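Local coordinates for gram-negative insecticidal protein (Chromobacterium piscinae, PDB 6FBM) that is an insecticidal toxin of the MACPF and beta-tripod families that probably acts on insect cells by perforating their membranes, at residues 318-330 / 341-353. Sequence-based numbering, arbitrary orientation.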
loop_
_atom_site.group_PDB
_atom_site.type_symbol
_atom_site.label_atom_id
_atom_site.label_comp_id
_atom_site.label_asym_id
_atom_site.label_seq_id
_atom_site.Cartn_x
_atom_site.Cartn_y
_atom_site.Cartn_z
ATOM N N LEU A 318 54.167 8.462 -25.313
ATOM C CA LEU A 318 55.309 9.100 -24.690
ATOM C C LEU A 318 55.470 10.466 -25.293
ATOM O O LEU A 318 55.619 10.617 -26.494
ATOM C CB LEU A 318 56.557 8.256 -24.885
ATOM C CG LEU A 318 56.581 6.926 -24.137
ATOM C CD1 LEU A 318 57.823 6.106 -24.488
ATOM C CD2 LEU A 318 56.512 7.139 -22.630
ATOM N N LEU A 319 55.448 11.461 -24.425
ATOM C CA LEU A 319 55.690 12.829 -24.799
ATOM C C LEU A 319 57.186 13.046 -24.699
ATOM O O LEU A 319 57.758 12.973 -23.610
ATOM C CB LEU A 319 54.933 13.725 -23.831
ATOM C CG LEU A 319 54.891 15.232 -24.042
ATOM C CD1 LEU A 319 54.343 15.609 -25.399
ATOM C CD2 LEU A 319 54.083 15.850 -22.915
ATOM N N MET A 320 57.811 13.318 -25.845
ATOM C CA MET A 320 59.260 13.546 -25.926
ATOM C C MET A 320 59.638 15.036 -25.919
ATOM O O MET A 320 58.999 15.890 -26.549
ATOM C CB MET A 320 59.808 12.921 -27.197
ATOM C CG MET A 320 61.307 12.850 -27.243
ATOM S SD MET A 320 61.890 11.846 -28.625
ATOM C CE MET A 320 61.350 12.820 -30.041
ATOM N N ASP A 321 60.716 15.322 -25.209
ATOM C CA ASP A 321 61.450 16.560 -25.345
ATOM C C ASP A 321 62.850 16.144 -25.819
ATOM O O ASP A 321 63.620 15.573 -25.048
ATOM C CB ASP A 321 61.465 17.287 -24.001
ATOM C CG ASP A 321 62.318 18.535 -24.020
ATOM O OD1 ASP A 321 62.976 18.789 -25.045
ATOM O OD2 ASP A 321 62.377 19.221 -22.995
ATOM N N ALA A 322 63.138 16.396 -27.104
ATOM C CA ALA A 322 64.375 15.914 -27.734
ATOM C C ALA A 322 65.588 16.795 -27.445
ATOM O O ALA A 322 66.717 16.344 -27.655
ATOM C CB ALA A 322 64.195 15.757 -29.249
ATOM N N ARG A 323 65.377 18.033 -26.969
ATOM C CA ARG A 323 66.473 18.968 -26.712
ATOM C C ARG A 323 66.389 19.529 -25.280
ATOM O O ARG A 323 66.273 20.746 -25.080
ATOM C CB ARG A 323 66.475 20.134 -27.726
ATOM C CG ARG A 323 66.500 19.804 -29.234
ATOM C CD ARG A 323 66.191 21.091 -29.985
ATOM N NE ARG A 323 66.182 20.964 -31.451
ATOM C CZ ARG A 323 65.203 20.428 -32.194
ATOM N NH1 ARG A 323 64.099 19.914 -31.649
ATOM N NH2 ARG A 323 65.332 20.408 -33.531
ATOM N N PRO A 324 66.466 18.645 -24.256
ATOM C CA PRO A 324 66.513 19.165 -22.904
ATOM C C PRO A 324 67.906 19.718 -22.565
ATOM O O PRO A 324 68.877 19.464 -23.311
ATOM C CB PRO A 324 66.211 17.928 -22.062
ATOM C CG PRO A 324 66.834 16.818 -22.828
ATOM C CD PRO A 324 66.628 17.176 -24.269
ATOM N N PRO A 325 68.013 20.446 -21.443
ATOM C CA PRO A 325 69.333 20.879 -21.026
ATOM C C PRO A 325 70.239 19.693 -20.690
ATOM O O PRO A 325 69.813 18.811 -19.963
ATOM C CB PRO A 325 69.069 21.737 -19.778
ATOM C CG PRO A 325 67.632 22.109 -19.855
ATOM C CD PRO A 325 66.954 20.958 -20.566
ATOM N N MET A 326 71.459 19.681 -21.215
ATOM C CA MET A 326 72.413 18.622 -20.928
ATOM C C MET A 326 73.441 19.132 -19.935
ATOM O O MET A 326 74.006 20.203 -20.108
ATOM C CB MET A 326 73.087 18.160 -22.218
ATOM C CG MET A 326 72.118 17.674 -23.265
ATOM S SD MET A 326 71.141 16.235 -22.799
ATOM C CE MET A 326 72.404 15.020 -22.490
ATOM N N VAL A 327 73.620 18.374 -18.860
ATOM C CA VAL A 327 74.513 18.734 -17.772
ATOM C C VAL A 327 75.577 17.646 -17.729
ATOM O O VAL A 327 75.298 16.472 -17.957
ATOM C CB VAL A 327 73.745 18.839 -16.439
ATOM C CG1 VAL A 327 74.691 19.107 -15.273
ATOM C CG2 VAL A 327 72.649 19.901 -16.543
ATOM N N LYS A 328 76.817 18.041 -17.445
ATOM C CA LYS A 328 77.934 17.113 -17.494
ATOM C C LYS A 328 77.916 16.189 -16.283
ATOM O O LYS A 328 77.711 16.631 -15.145
ATOM C CB LYS A 328 79.252 17.844 -17.585
ATOM C CG LYS A 328 80.387 16.986 -18.134
ATOM C CD LYS A 328 81.697 17.723 -18.072
ATOM C CE LYS A 328 82.751 17.011 -18.835
ATOM N NZ LYS A 328 83.969 17.847 -19.018
ATOM N N ALA A 329 78.138 14.897 -16.544
ATOM C CA ALA A 329 78.060 13.888 -15.519
ATOM C C ALA A 329 79.329 13.029 -15.464
ATOM O O ALA A 329 79.268 11.852 -15.100
ATOM C CB ALA A 329 76.822 13.035 -15.740
ATOM N N GLY A 330 80.476 13.611 -15.818
ATOM C CA GLY A 330 81.786 12.989 -15.646
ATOM C C GLY A 330 82.613 12.929 -16.928
ATOM O O GLY A 330 82.084 12.946 -18.052
ATOM N N LEU A 341 86.435 10.322 -22.775
ATOM C CA LEU A 341 85.003 10.090 -22.643
ATOM C C LEU A 341 84.428 11.164 -21.757
ATOM O O LEU A 341 84.943 11.414 -20.681
ATOM C CB LEU A 341 84.712 8.751 -21.965
ATOM C CG LEU A 341 83.246 8.410 -21.710
ATOM C CD1 LEU A 341 82.483 8.334 -23.022
ATOM C CD2 LEU A 341 83.163 7.099 -20.953
ATOM N N ALA A 342 83.358 11.796 -22.222
ATOM C CA ALA A 342 82.534 12.608 -21.366
ATOM C C ALA A 342 81.073 12.159 -21.566
ATOM O O ALA A 342 80.664 11.747 -22.674
ATOM C CB ALA A 342 82.716 14.067 -21.687
ATOM N N VAL A 343 80.315 12.220 -20.469
ATOM C CA VAL A 343 78.923 11.855 -20.483
ATOM C C VAL A 343 78.102 12.967 -19.903
ATOM O O VAL A 343 78.571 13.763 -19.093
ATOM C CB VAL A 343 78.638 10.548 -19.726
ATOM C CG1 VAL A 343 79.270 9.369 -20.459
ATOM C CG2 VAL A 343 79.107 10.622 -18.268
ATOM N N PHE A 344 76.861 13.028 -20.349
ATOM C CA PHE A 344 75.973 14.113 -20.001
ATOM C C PHE A 344 74.586 13.545 -19.699
ATOM O O PHE A 344 74.086 12.712 -20.452
ATOM C CB PHE A 344 75.914 15.157 -21.145
ATOM C CG PHE A 344 77.214 15.870 -21.396
ATOM C CD1 PHE A 344 78.270 15.239 -22.065
ATOM C CD2 PHE A 344 77.383 17.176 -20.992
ATOM C CE1 PHE A 344 79.460 15.883 -22.285
ATOM C CE2 PHE A 344 78.578 17.852 -21.228
ATOM C CZ PHE A 344 79.625 17.203 -21.876
ATOM N N ASN A 345 74.007 13.995 -18.590
ATOM C CA ASN A 345 72.623 13.748 -18.252
ATOM C C ASN A 345 71.739 14.887 -18.741
ATOM O O ASN A 345 72.137 16.039 -18.671
ATOM C CB ASN A 345 72.442 13.657 -16.743
ATOM C CG ASN A 345 73.140 12.484 -16.144
ATOM O OD1 ASN A 345 73.483 11.537 -16.830
ATOM N ND2 ASN A 345 73.362 12.549 -14.861
ATOM N N PRO A 346 70.524 14.556 -19.205
ATOM C CA PRO A 346 69.538 15.580 -19.474
ATOM C C PRO A 346 68.856 15.981 -18.182
ATOM O O PRO A 346 68.635 15.138 -17.320
ATOM C CB PRO A 346 68.545 14.878 -20.390
ATOM C CG PRO A 346 68.599 13.453 -19.969
ATOM C CD PRO A 346 69.986 13.204 -19.446
ATOM N N SER A 347 68.567 17.264 -18.034
ATOM C CA SER A 347 67.850 17.739 -16.863
ATOM C C SER A 347 66.412 17.410 -17.049
ATOM O O SER A 347 65.876 17.596 -18.136
ATOM C CB SER A 347 68.047 19.243 -16.630
ATOM O OG SER A 347 69.354 19.501 -16.158
ATOM N N THR A 348 65.797 16.933 -15.973
ATOM C CA THR A 348 64.417 16.481 -15.985
ATOM C C THR A 348 63.554 17.260 -15.015
ATOM O O THR A 348 64.021 17.668 -13.946
ATOM C CB THR A 348 64.326 14.965 -15.632
ATOM O OG1 THR A 348 65.002 14.690 -14.406
ATOM C CG2 THR A 348 64.929 14.121 -16.735
ATOM N N SER A 349 62.281 17.427 -15.381
ATOM C CA SER A 349 61.279 18.088 -14.529
ATOM C C SER A 349 59.885 17.822 -15.103
ATOM O O SER A 349 59.762 17.287 -16.213
ATOM C CB SER A 349 61.527 19.600 -14.503
ATOM O OG SER A 349 61.425 20.123 -15.832
ATOM N N ASN A 350 58.849 18.211 -14.355
ATOM C CA ASN A 350 57.443 18.134 -14.801
ATOM C C ASN A 350 57.053 16.743 -15.277
ATOM O O ASN A 350 56.346 16.609 -16.284
ATOM C CB ASN A 350 57.158 19.134 -15.947
ATOM C CG ASN A 350 57.486 20.565 -15.583
ATOM O OD1 ASN A 350 57.511 20.948 -14.387
ATOM N ND2 ASN A 350 57.729 21.389 -16.621
ATOM N N GLY A 351 57.539 15.709 -14.590
ATOM C CA GLY A 351 57.228 14.345 -14.970
ATOM C C GLY A 351 57.912 13.804 -16.228
ATOM O O GLY A 351 57.589 12.687 -16.688
ATOM N N TYR A 352 58.876 14.554 -16.783
ATOM C CA TYR A 352 59.705 14.035 -17.862
ATOM C C TYR A 352 60.824 13.213 -17.247
ATOM O O TYR A 352 61.309 13.527 -16.166
ATOM C CB TYR A 352 60.296 15.150 -18.693
ATOM C CG TYR A 352 59.349 15.736 -19.705
ATOM C CD1 TYR A 352 58.503 16.802 -19.367
ATOM C CD2 TYR A 352 59.332 15.258 -21.000
ATOM C CE1 TYR A 352 57.650 17.352 -20.288
ATOM C CE2 TYR A 352 58.488 15.805 -21.936
ATOM C CZ TYR A 352 57.633 16.851 -21.579
ATOM O OH TYR A 352 56.789 17.386 -22.529
ATOM N N LYS A 353 61.231 12.159 -17.947
ATOM C CA LYS A 353 62.145 11.168 -17.379
ATOM C C LYS A 353 63.334 10.875 -18.296
ATOM O O LYS A 353 63.206 10.875 -19.512
ATOM C CB LYS A 353 61.393 9.878 -17.077
ATOM C CG LYS A 353 60.132 10.050 -16.236
ATOM C CD LYS A 353 60.417 10.518 -14.798
ATOM C CE LYS A 353 59.131 10.848 -14.057
ATOM N NZ LYS A 353 59.368 10.847 -12.590
#
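V327 and N345 form the hydrogen-bonded pair of an antiparallel beta hairpin, strands 326-331 and 342-346, in what is probably the beta-tripod part of the toxin. Strand 358-360 lies beyond 342-346 in the same three-stranded sheet.

Five backbone hydrogen bonds join the segments. V327 N reaches N345 O at 2.8 Å in an almost straight bond (177°), whereas the return bond from N345 N to V327 O is bent (134°). S347 N donates to P325 O, carrying the pairing past the strand ends. Farther along, A329 N gives to V343 O while V343 N gives to G330 O; two residues thus face one, as in a beta bulge.

On one face, F344 and K328 are non-hydrogen-bonded neighbours. The lysine lies obliquely across the phenyl ring in a CH-pi contact, CG 4.0 Å from the F344 ring centroid and shifted toward the rim. With CG anti to the backbone N (chi1 -159°) and the rest extended, its aliphatic part passes the ring and carries NZ to E331, a salt bridge. M326 folds back on itself through chi2 and chi3, bringing SD to 3.8 Å from P346 CB and CE to 3.8 Å from F344 CB. P324 lies beside P346, pointing the same way.

On the face that carries V327 and N345, the A329 methyl packs against the N345 amide, whose OD1 accepts from Q357, and V327 CG2 approaches S347 OG (3.3 Å).

Past the hairpin, a type I' turn from S349 to Y352 brings the tyrosine back to strand 318-321. D321 CB sits 3.9 Å from Y352 CE2, and L319 packs CG and CD2 against the phenol end, CD2 lying 3.9 Å from Y352 CZ.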